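Local coordinates for protein interferon-inducible and double-stranded-dependent eIF-2kinase (Carassius auratus, PDB 4KMF) that binds Z-DNA through its Zalpha domain and, as a PKR-like kinase, probably phosphorylates the translation initiation factor eIF2alpha, at residues E3-L14 with R38-V49. Numbering follows the deposited sequence.
Sequences ETQMERKIIDFL and RHLYNLQRSNQV. With nucleotides of chain B.
E7 reaches from helix 2-17 to helix 33-45 with its chain extended beyond CG (chi2 -171°), and its carboxylate shows how one acidic group can join two helices by several bonds. E7 OE2 takes two donors: H39 ND1 meets its anti lone pair at 3.0 Å, close to the ring plane, while N42 ND2 comes nearly along the C-O direction at 3.2 Å. Carboxylate and imidazole planes stand 79° apart. E7 OE1 accepts a hydrogen bond from a water oxygen 2.6 Å away, and that water also donates to S46 OG. The H39 side chain fits as a knob into the hole formed by E3, M6, E7 and I10, with M6 CB over one ring face.

Were E7 an alanine, H39 ND1 and N42 ND2 would probably lose their shared acceptor, and the imidazole would be freer to turn. The two segments belong to the winged helix-turn-helix fold of Zalpha, their axes crossing at -85°; helix 33-45 is the recognition helix. Its outer side meets the Z-DNA, where Y41 lays a ring face over C8 of DG5 of chain B and Y41 OH donates a hydrogen bond to OP1 of DC4 of chain B at 2.7 Å. R38, bent at chi3, turns NH2 onto the syn lone pair of E3 OE1 in a salt bridge; the two flat groups are nearly parallel, with the oxygen tilted a little out of the guanidinium plane. Deeper in, I10 CG2 packs on L40 CD2 at 3.7 Å, and I11 CD1 lies 3.6 Å from V49 CG1 and also meets L43 CD1; the I11 side chain touches L61 of strand 58-61 as well.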
ATOM      1  N   GLU A   3      -3.885  -9.217 -18.734  1.00 28.21           N
ATOM      2  CA  GLU A   3      -2.992  -9.428 -17.577  1.00 29.13           C
ATOM      3  C   GLU A   3      -1.948 -10.490 -17.896  1.00 27.68           C
ATOM      4  O   GLU A   3      -0.762 -10.309 -17.612  1.00 26.79           O
ATOM      5  CB  GLU A   3      -3.753  -9.819 -16.294  1.00 29.78           C
ATOM      6  CG  GLU A   3      -4.952  -8.954 -15.948  1.00 35.29           C
ATOM      7  CD  GLU A   3      -4.617  -7.567 -15.414  1.00 41.07           C
ATOM      8  OE1 GLU A   3      -4.345  -7.422 -14.195  1.00 44.84           O
ATOM      9  OE2 GLU A   3      -4.691  -6.598 -16.206  1.00 45.66           O
ATOM     10  N   THR A   4      -2.398 -11.590 -18.505  1.00 27.16           N
ATOM     11  CA  THR A   4      -1.499 -12.637 -18.965  1.00 27.22           C
ATOM     12  C   THR A   4      -0.452 -12.094 -19.923  1.00 26.51           C
ATOM     13  O   THR A   4       0.725 -12.388 -19.778  1.00 25.82           O
ATOM     14  CB  THR A   4      -2.255 -13.816 -19.555  1.00 27.55           C
ATOM     15  OG1 THR A   4      -3.209 -14.265 -18.588  1.00 29.73           O
ATOM     16  CG2 THR A   4      -1.331 -14.963 -19.878  1.00 28.81           C
ATOM     17  N   GLN A   5      -0.881 -11.256 -20.862  1.00 26.26           N
ATOM     18  CA  GLN A   5       0.013 -10.654 -21.814  1.00 26.69           C
ATOM     19  C   GLN A   5       1.028  -9.703 -21.143  1.00 25.74           C
ATOM     20  O   GLN A   5       2.221  -9.762 -21.427  1.00 25.22           O
ATOM     21  CB  GLN A   5      -0.813  -9.961 -22.905  1.00 27.23           C
ATOM     22  CG  GLN A   5       0.021  -9.193 -23.881  1.00 31.24           C
ATOM     23  CD  GLN A   5       0.927 -10.073 -24.684  1.00 35.68           C
ATOM     24  OE1 GLN A   5       0.713 -11.289 -24.787  1.00 38.21           O
ATOM     25  NE2 GLN A   5       1.961  -9.465 -25.276  1.00 39.67           N
ATOM     26  N   MET A   6       0.575  -8.885 -20.201  1.00 25.54           N
ATOM     27  CA  MET A   6       1.483  -8.084 -19.366  1.00 25.61           C
ATOM     28  C   MET A   6       2.510  -8.942 -18.602  1.00 24.19           C
ATOM     29  O   MET A   6       3.685  -8.576 -18.518  1.00 23.69           O
ATOM     30  CB  MET A   6       0.695  -7.274 -18.350  1.00 27.03           C
ATOM     31  CG  MET A   6       1.325  -5.970 -17.985  1.00 31.77           C
ATOM     32  SD  MET A   6       0.951  -4.724 -19.252  1.00 43.41           S
ATOM     33  CE  MET A   6       2.387  -4.919 -20.315  1.00 40.03           C
ATOM     34  N   GLU A   7       2.046 -10.051 -18.015  1.00 22.72           N
ATOM     35  CA  GLU A   7       2.934 -10.967 -17.314  1.00 22.10           C
ATOM     36  C   GLU A   7       4.000 -11.546 -18.236  1.00 22.75           C
ATOM     37  O   GLU A   7       5.177 -11.639 -17.851  1.00 23.61           O
ATOM     38  CB  GLU A   7       2.134 -12.005 -16.505  1.00 21.95           C
ATOM     39  CG  GLU A   7       1.368 -11.280 -15.370  1.00 22.04           C
ATOM     40  CD  GLU A   7       0.687 -12.133 -14.316  1.00 25.16           C
ATOM     41  OE1 GLU A   7       0.722 -13.379 -14.397  1.00 27.41           O
ATOM     42  OE2 GLU A   7       0.126 -11.512 -13.369  1.00 27.50           O
ATOM     43  N   ARG A   8       3.606 -11.875 -19.467  1.00 22.89           N
ATOM     44  CA  ARG A   8       4.534 -12.379 -20.489  1.00 23.94           C
ATOM     45  C   ARG A   8       5.619 -11.365 -20.793  1.00 22.87           C
ATOM     46  O   ARG A   8       6.808 -11.731 -20.900  1.00 23.15           O
ATOM     47  CB  ARG A   8       3.770 -12.698 -21.776  1.00 25.18           C
ATOM     48  CG  ARG A   8       3.113 -14.065 -21.821  1.00 30.62           C
ATOM     49  CD  ARG A   8       2.218 -14.103 -23.062  1.00 38.98           C
ATOM     50  NE  ARG A   8       1.378 -15.299 -23.174  1.00 48.20           N
ATOM     51  CZ  ARG A   8       0.763 -15.677 -24.302  1.00 52.08           C
ATOM     52  NH1 ARG A   8       0.887 -14.953 -25.412  1.00 54.26           N
ATOM     53  NH2 ARG A   8       0.026 -16.785 -24.333  1.00 55.35           N
ATOM     54  N   LYS A   9       5.221 -10.091 -20.886  1.00 22.38           N
ATOM     55  CA  LYS A   9       6.170  -9.013 -21.119  1.00 22.66           C
ATOM     56  C   LYS A   9       7.179  -8.860 -19.980  1.00 21.63           C
ATOM     57  O   LYS A   9       8.356  -8.631 -20.226  1.00 20.83           O
ATOM     58  CB  LYS A   9       5.431  -7.707 -21.372  1.00 23.41           C
ATOM     59  CG  LYS A   9       4.653  -7.729 -22.674  1.00 26.30           C
ATOM     60  CD  LYS A   9       4.163  -6.346 -23.076  1.00 33.30           C
ATOM     61  CE  LYS A   9       3.401  -6.456 -24.379  1.00 36.99           C
ATOM     62  NZ  LYS A   9       3.507  -5.284 -25.333  1.00 40.24           N
ATOM     63  N   ILE A  10       6.717  -9.003 -18.735  1.00 20.69           N
ATOM     64  CA  ILE A  10       7.585  -8.961 -17.553  1.00 20.60           C
ATOM     65  C   ILE A  10       8.571 -10.136 -17.572  1.00 20.69           C
ATOM     66  O   ILE A  10       9.761  -9.966 -17.318  1.00 21.55           O
ATOM     67  CB  ILE A  10       6.729  -8.918 -16.250  1.00 20.72           C
ATOM     68  CG1 ILE A  10       6.016  -7.562 -16.153  1.00 19.44           C
ATOM     69  CG2 ILE A  10       7.564  -9.167 -14.979  1.00 18.93           C
ATOM     70  CD1 ILE A  10       4.767  -7.522 -15.224  1.00 21.20           C
ATOM     71  N   ILE A  11       8.074 -11.331 -17.869  1.00 21.17           N
ATOM     72  CA  ILE A  11       8.962 -12.499 -18.009  1.00 22.06           C
ATOM     73  C   ILE A  11      10.025 -12.292 -19.101  1.00 22.70           C
ATOM     74  O   ILE A  11      11.209 -12.596 -18.888  1.00 22.32           O
ATOM     75  CB  ILE A  11       8.160 -13.819 -18.254  1.00 22.53           C
ATOM     76  CG1 ILE A  11       7.247 -14.117 -17.055  1.00 21.78           C
ATOM     77  CG2 ILE A  11       9.076 -15.012 -18.570  1.00 23.93           C
ATOM     78  CD1 ILE A  11       7.968 -14.363 -15.732  1.00 24.38           C
ATOM     79  N   ASP A  12       9.607 -11.758 -20.248  1.00 24.19           N
ATOM     80  CA  ASP A  12      10.545 -11.487 -21.346  1.00 25.11           C
ATOM     81  C   ASP A  12      11.607 -10.484 -20.908  1.00 25.05           C
ATOM     82  O   ASP A  12      12.801 -10.640 -21.227  1.00 25.56           O
ATOM     83  CB  ASP A  12       9.797 -10.949 -22.580  1.00 27.25           C
ATOM     84  CG  ASP A  12       8.895 -11.990 -23.239  1.00 31.91           C
ATOM     85  OD1 ASP A  12       9.028 -13.213 -22.986  1.00 37.19           O
ATOM     86  OD2 ASP A  12       8.040 -11.574 -24.056  1.00 38.67           O
ATOM     87  N   PHE A  13      11.171  -9.450 -20.181  1.00 23.40           N
ATOM     88  CA  PHE A  13      12.088  -8.476 -19.632  1.00 22.73           C
ATOM     89  C   PHE A  13      13.157  -9.124 -18.731  1.00 22.99           C
ATOM     90  O   PHE A  13      14.370  -8.806 -18.835  1.00 23.60           O
ATOM     91  CB  PHE A  13      11.346  -7.362 -18.887  1.00 23.57           C
ATOM     92  CG  PHE A  13      12.275  -6.325 -18.347  1.00 22.98           C
ATOM     93  CD1 PHE A  13      12.758  -6.403 -17.028  1.00 24.08           C
ATOM     94  CD2 PHE A  13      12.756  -5.305 -19.181  1.00 22.99           C
ATOM     95  CE1 PHE A  13      13.700  -5.471 -16.562  1.00 24.05           C
ATOM     96  CE2 PHE A  13      13.660  -4.355 -18.691  1.00 22.80           C
ATOM     97  CZ  PHE A  13      14.122  -4.435 -17.391  1.00 23.00           C
ATOM     98  N   LEU A  14      12.722  -9.995 -17.818  1.00 21.90           N
ATOM     99  CA  LEU A  14      13.691 -10.672 -16.949  1.00 23.16           C
ATOM    100  C   LEU A  14      14.590 -11.628 -17.712  1.00 24.28           C
ATOM    101  O   LEU A  14      15.761 -11.743 -17.374  1.00 25.39           O
ATOM    102  CB  LEU A  14      13.019 -11.360 -15.763  1.00 23.32           C
ATOM    103  CG  LEU A  14      12.279 -10.395 -14.839  1.00 22.49           C
ATOM    104  CD1 LEU A  14      11.352 -11.159 -13.910  1.00 21.56           C
ATOM    105  CD2 LEU A  14      13.244  -9.508 -14.031  1.00 23.34           C
ATOM    106  N   ARG A  38       1.911  -6.086  -8.501  1.00 15.81           N
ATOM    107  CA  ARG A  38       0.767  -7.002  -8.589  1.00 16.93           C
ATOM    108  C   ARG A  38       1.139  -8.213  -9.476  1.00 16.69           C
ATOM    109  O   ARG A  38       0.986  -9.366  -9.083  1.00 16.72           O
ATOM    110  CB  ARG A  38      -0.454  -6.272  -9.146  1.00 16.59           C
ATOM    111  CG  ARG A  38      -1.640  -7.211  -9.316  1.00 20.22           C
ATOM    112  CD  ARG A  38      -2.893  -6.437  -9.693  1.00 29.53           C
ATOM    113  NE  ARG A  38      -3.095  -6.381 -11.130  1.00 36.89           N
ATOM    114  CZ  ARG A  38      -3.100  -5.261 -11.865  1.00 41.18           C
ATOM    115  NH1 ARG A  38      -2.926  -4.065 -11.290  1.00 42.07           N
ATOM    116  NH2 ARG A  38      -3.296  -5.341 -13.191  1.00 42.65           N
ATOM    117  N   HIS A  39       1.669  -7.929 -10.655  1.00 17.05           N
ATOM    118  CA  HIS A  39       2.080  -8.982 -11.567  1.00 17.41           C
ATOM    119  C   HIS A  39       3.230  -9.828 -11.059  1.00 16.47           C
ATOM    120  O   HIS A  39       3.203 -11.050 -11.223  1.00 15.04           O
ATOM    121  CB  HIS A  39       2.374  -8.416 -12.952  1.00 18.07           C
ATOM    122  CG  HIS A  39       1.171  -7.834 -13.620  1.00 21.16           C
ATOM    123  ND1 HIS A  39      -0.013  -8.531 -13.766  1.00 23.34           N
ATOM    124  CD2 HIS A  39       0.956  -6.611 -14.154  1.00 25.23           C
ATOM    125  CE1 HIS A  39      -0.899  -7.767 -14.380  1.00 27.38           C
ATOM    126  NE2 HIS A  39      -0.337  -6.595 -14.627  1.00 26.49           N
ATOM    127  N   LEU A  40       4.248  -9.204 -10.461  1.00 16.07           N
ATOM    128  CA  LEU A  40       5.399  -9.974  -9.945  1.00 15.64           C
ATOM    129  C   LEU A  40       4.952 -10.977  -8.861  1.00 15.78           C
ATOM    130  O   LEU A  40       5.390 -12.125  -8.858  1.00 15.83           O
ATOM    131  CB  LEU A  40       6.469  -9.039  -9.371  1.00 14.00           C
ATOM    132  CG  LEU A  40       7.282  -8.334 -10.472  1.00 16.49           C
ATOM    133  CD1 LEU A  40       8.175  -7.230  -9.893  1.00 16.97           C
ATOM    134  CD2 LEU A  40       8.064  -9.344 -11.310  1.00 17.92           C
ATOM    135  N   TYR A  41       4.085 -10.538  -7.942  1.00 15.87           N
ATOM    136  CA  TYR A  41       3.626 -11.442  -6.887  1.00 16.08           C
ATOM    137  C   TYR A  41       2.690 -12.530  -7.420  1.00 17.31           C
ATOM    138  O   TYR A  41       2.761 -13.661  -6.928  1.00 17.20           O
ATOM    139  CB  TYR A  41       3.038 -10.680  -5.682  1.00 16.18           C
ATOM    140  CG  TYR A  41       4.124 -10.057  -4.812  1.00 15.04           C
ATOM    141  CD1 TYR A  41       4.588  -8.746  -5.067  1.00 13.47           C
ATOM    142  CD2 TYR A  41       4.700 -10.769  -3.758  1.00 16.01           C
ATOM    143  CE1 TYR A  41       5.599  -8.166  -4.296  1.00 13.64           C
ATOM    144  CE2 TYR A  41       5.727 -10.193  -2.977  1.00 15.78           C
ATOM    145  CZ  TYR A  41       6.178  -8.891  -3.267  1.00 14.41           C
ATOM    146  OH  TYR A  41       7.192  -8.348  -2.490  1.00 16.06           O
ATOM    147  N   ASN A  42       1.865 -12.229  -8.442  1.00 17.17           N
ATOM    148  CA  ASN A  42       1.090 -13.305  -9.123  1.00 17.77           C
ATOM    149  C   ASN A  42       2.042 -14.293  -9.783  1.00 17.93           C
ATOM    150  O   ASN A  42       1.861 -15.507  -9.659  1.00 18.77           O
ATOM    151  CB  ASN A  42       0.209 -12.750 -10.257  1.00 18.55           C
ATOM    152  CG  ASN A  42      -0.953 -11.922  -9.775  1.00 20.51           C
ATOM    153  OD1 ASN A  42      -1.402 -12.050  -8.650  1.00 23.03           O
ATOM    154  ND2 ASN A  42      -1.494 -11.110 -10.675  1.00 24.52           N
ATOM    155  N   LEU A  43       3.069 -13.771 -10.466  1.00 18.27           N
ATOM    156  CA  LEU A  43       4.091 -14.613 -11.108  1.00 17.78           C
ATOM    157  C   LEU A  43       4.843 -15.452 -10.081  1.00 18.12           C
ATOM    158  O   LEU A  43       5.305 -16.534 -10.383  1.00 19.28           O
ATOM    159  CB  LEU A  43       5.051 -13.768 -11.952  1.00 17.41           C
ATOM    160  CG  LEU A  43       4.516 -13.254 -13.280  1.00 16.57           C
ATOM    161  CD1 LEU A  43       5.467 -12.244 -13.864  1.00 18.64           C
ATOM    162  CD2 LEU A  43       4.313 -14.444 -14.246  1.00 17.51           C
ATOM    163  N   GLN A  44       4.978 -14.968  -8.859  1.00 18.89           N
ATOM    164  CA  GLN A  44       5.556 -15.771  -7.813  1.00 19.66           C
ATOM    165  C   GLN A  44       4.621 -16.888  -7.338  1.00 20.57           C
ATOM    166  O   GLN A  44       5.050 -18.034  -7.137  1.00 20.04           O
ATOM    167  CB  GLN A  44       5.948 -14.866  -6.660  1.00 19.73           C
ATOM    168  CG  GLN A  44       6.702 -15.637  -5.588  1.00 22.63           C
ATOM    169  CD  GLN A  44       7.238 -14.743  -4.545  1.00 27.62           C
ATOM    170  OE1 GLN A  44       8.452 -14.649  -4.375  1.00 33.29           O
ATOM    171  NE2 GLN A  44       6.351 -14.094  -3.806  1.00 27.45           N
ATOM    172  N   ARG A  45       3.335 -16.574  -7.191  1.00 20.56           N
ATOM    173  CA  ARG A  45       2.331 -17.585  -6.889  1.00 21.50           C
ATOM    174  C   ARG A  45       2.289 -18.678  -7.950  1.00 21.23           C
ATOM    175  O   ARG A  45       2.060 -19.827  -7.631  1.00 22.47           O
ATOM    176  CB  ARG A  45       0.945 -16.964  -6.770  1.00 22.37           C
ATOM    177  CG  ARG A  45       0.726 -16.175  -5.528  1.00 25.68           C
ATOM    178  CD  ARG A  45      -0.753 -15.780  -5.391  1.00 28.37           C
ATOM    179  NE  ARG A  45      -1.466 -16.750  -4.550  1.00 32.79           N
ATOM    180  CZ  ARG A  45      -2.790 -16.773  -4.341  1.00 33.44           C
ATOM    181  NH1 ARG A  45      -3.598 -15.871  -4.896  1.00 34.19           N
ATOM    182  NH2 ARG A  45      -3.312 -17.690  -3.543  1.00 34.54           N
ATOM    183  N   SER A  46       2.585 -18.324  -9.194  1.00 20.67           N
ATOM    184  CA  SER A  46       2.477 -19.259 -10.295  1.00 20.19           C
ATOM    185  C   SER A  46       3.815 -19.891 -10.629  1.00 20.30           C
ATOM    186  O   SER A  46       3.952 -20.561 -11.654  1.00 20.16           O
ATOM    187  CB  SER A  46       1.814 -18.619 -11.518  1.00 20.88           C
ATOM    188  OG  SER A  46       2.570 -17.545 -12.045  1.00 19.99           O
ATOM    189  N   ASN A  47       4.792 -19.671  -9.749  1.00 20.11           N
ATOM    190  CA  ASN A  47       6.110 -20.333  -9.787  1.00 21.27           C
ATOM    191  C   ASN A  47       6.917 -19.948 -11.026  1.00 20.93           C
ATOM    192  O   ASN A  47       7.715 -20.734 -11.549  1.00 21.98           O
ATOM    193  CB  ASN A  47       5.968 -21.859  -9.610  1.00 22.27           C
ATOM    194  CG  ASN A  47       7.307 -22.555  -9.405  1.00 23.86           C
ATOM    195  OD1 ASN A  47       8.137 -22.121  -8.599  1.00 26.60           O
ATOM    196  ND2 ASN A  47       7.525 -23.650 -10.144  1.00 27.35           N
ATOM    197  N   GLN A  48       6.748 -18.713 -11.485  1.00 20.07           N
ATOM    198  CA  GLN A  48       7.497 -18.271 -12.666  1.00 20.28           C
ATOM    199  C   GLN A  48       8.677 -17.366 -12.288  1.00 20.24           C
ATOM    200  O   GLN A  48       9.649 -17.246 -13.036  1.00 21.20           O
ATOM    201  CB  GLN A  48       6.570 -17.552 -13.640  1.00 19.70           C
ATOM    202  CG  GLN A  48       5.448 -18.466 -14.164  1.00 22.64           C
ATOM    203  CD  GLN A  48       4.523 -17.770 -15.133  1.00 26.18           C
ATOM    204  OE1 GLN A  48       3.360 -17.429 -14.810  1.00 28.66           O
ATOM    205  NE2 GLN A  48       5.028 -17.528 -16.323  1.00 26.79           N
ATOM    206  N   VAL A  49       8.565 -16.697 -11.148  1.00 19.88           N
ATOM    207  CA  VAL A  49       9.610 -15.812 -10.647  1.00 18.93           C
ATOM    208  C   VAL A  49       9.778 -16.026  -9.152  1.00 19.51           C
ATOM    209  O   VAL A  49       8.913 -16.625  -8.517  1.00 20.77           O
ATOM    210  CB  VAL A  49       9.333 -14.263 -10.921  1.00 18.59           C
ATOM    211  CG1 VAL A  49       9.144 -13.960 -12.405  1.00 18.19           C
ATOM    212  CG2 VAL A  49       8.151 -13.757 -10.131  1.00 17.94           C
TER
ATOM    213  P    DG B   5       3.083  -1.766  -4.308  1.00 18.98           P
ATOM    214  OP1  DG B   5       4.379  -1.486  -4.933  1.00 18.71           O
ATOM    215  OP2  DG B   5       1.953  -0.792  -4.397  1.00 21.56           O
ATOM    216  O5'  DG B   5       2.535  -3.182  -4.805  1.00 17.92           O
ATOM    217  C5'  DG B   5       1.256  -3.647  -4.368  1.00 16.94           C
ATOM    218  C4'  DG B   5       1.135  -5.075  -4.847  1.00 18.28           C
ATOM    219  O4'  DG B   5       2.154  -5.922  -4.270  1.00 18.38           O
ATOM    220  C3'  DG B   5      -0.200  -5.675  -4.471  1.00 21.30           C
ATOM    221  O3'  DG B   5      -0.955  -5.608  -5.671  1.00 22.83           O
ATOM    222  C2'  DG B   5       0.102  -7.125  -4.129  1.00 18.52           C
ATOM    223  C1'  DG B   5       1.595  -7.181  -3.901  1.00 19.26           C
ATOM    224  N9   DG B   5       1.969  -7.345  -2.491  1.00 17.40           N
ATOM    225  C8   DG B   5       2.811  -8.310  -1.976  1.00 17.92           C
ATOM    226  N7   DG B   5       2.997  -8.204  -0.693  1.00 17.23           N
ATOM    227  C5   DG B   5       2.212  -7.106  -0.314  1.00 17.46           C
ATOM    228  C6   DG B   5       2.052  -6.514   0.970  1.00 16.85           C
ATOM    229  O6   DG B   5       2.585  -6.910   2.022  1.00 17.63           O
ATOM    230  N1   DG B   5       1.186  -5.406   0.964  1.00 16.26           N
ATOM    231  C2   DG B   5       0.565  -4.931  -0.182  1.00 16.74           C
ATOM    232  N2   DG B   5      -0.217  -3.852  -0.026  1.00 18.56           N
ATOM    233  N3   DG B   5       0.762  -5.460  -1.427  1.00 17.69           N
ATOM    234  C4   DG B   5       1.561  -6.569  -1.409  1.00 16.70           C
ATOM    235  P    DC B   4       7.611  -4.789  -2.177  1.00 17.70           P
ATOM    236  OP1  DC B   4       7.681  -5.811  -3.247  1.00 17.42           O
ATOM    237  OP2  DC B   4       7.919  -3.416  -2.562  1.00 18.03           O
ATOM    238  O5'  DC B   4       6.194  -4.804  -1.465  1.00 17.83           O
ATOM    239  C5'  DC B   4       4.989  -5.191  -2.176  1.00 16.20           C
ATOM    240  C4'  DC B   4       3.909  -4.146  -1.878  1.00 16.36           C
ATOM    241  O4'  DC B   4       3.565  -4.177  -0.468  1.00 17.49           O
ATOM    242  C3'  DC B   4       4.306  -2.695  -2.147  1.00 15.49           C
ATOM    243  O3'  DC B   4       3.210  -1.967  -2.720  1.00 17.70           O
ATOM    244  C2'  DC B   4       4.626  -2.133  -0.773  1.00 14.34           C
ATOM    245  C1'  DC B   4       3.551  -2.840   0.018  1.00 15.75           C
ATOM    246  N1   DC B   4       3.818  -2.827   1.463  1.00 15.50           N
ATOM    247  C2   DC B   4       3.385  -1.740   2.231  1.00 14.84           C
ATOM    248  O2   DC B   4       2.787  -0.816   1.686  1.00 14.93           O
ATOM    249  N3   DC B   4       3.629  -1.745   3.572  1.00 15.13           N
ATOM    250  C4   DC B   4       4.306  -2.764   4.128  1.00 15.50           C
ATOM    251  N4   DC B   4       4.496  -2.756   5.438  1.00 15.78           N
ATOM    252  C5   DC B   4       4.751  -3.895   3.360  1.00 15.74           C
ATOM    253  C6   DC B   4       4.503  -3.880   2.043  1.00 16.36           C
ATOM    254  P    DC B   6      -2.547  -5.490  -5.705  1.00 31.78           P
ATOM    255  OP1  DC B   6      -2.994  -6.508  -6.678  1.00 34.85           O
ATOM    256  OP2  DC B   6      -2.808  -4.071  -5.996  1.00 30.97           O
ATOM    257  O5'  DC B   6      -3.105  -5.900  -4.297  1.00 24.86           O
ATOM    258  C5'  DC B   6      -4.505  -6.064  -4.288  1.00 22.31           C
ATOM    259  C4'  DC B   6      -5.037  -5.523  -2.983  1.00 21.74           C
ATOM    260  O4'  DC B   6      -4.591  -6.384  -1.912  1.00 22.31           O
ATOM    261  C3'  DC B   6      -4.635  -4.115  -2.590  1.00 22.14           C
ATOM    262  O3'  DC B   6      -5.784  -3.526  -1.998  1.00 24.86           O
ATOM    263  C2'  DC B   6      -3.556  -4.327  -1.531  1.00 21.52           C
ATOM    264  C1'  DC B   6      -4.032  -5.603  -0.866  1.00 19.69           C
ATOM    265  N1   DC B   6      -2.968  -6.423  -0.205  1.00 18.01           N
ATOM    266  C2   DC B   6      -2.682  -6.173   1.143  1.00 17.26           C
ATOM    267  O2   DC B   6      -3.292  -5.272   1.727  1.00 18.50           O
ATOM    268  N3   DC B   6      -1.754  -6.922   1.765  1.00 17.32           N
ATOM    269  C4   DC B   6      -1.118  -7.881   1.066  1.00 16.53           C
ATOM    270  N4   DC B   6      -0.190  -8.606   1.702  1.00 19.20           N
ATOM    271  C5   DC B   6      -1.403  -8.167  -0.316  1.00 15.92           C
ATOM    272  C6   DC B   6      -2.325  -7.401  -0.910  1.00 16.97           C
TER
HETATM  273  O   HOH W   1       0.686 -15.363 -12.689  1.00 24.30           O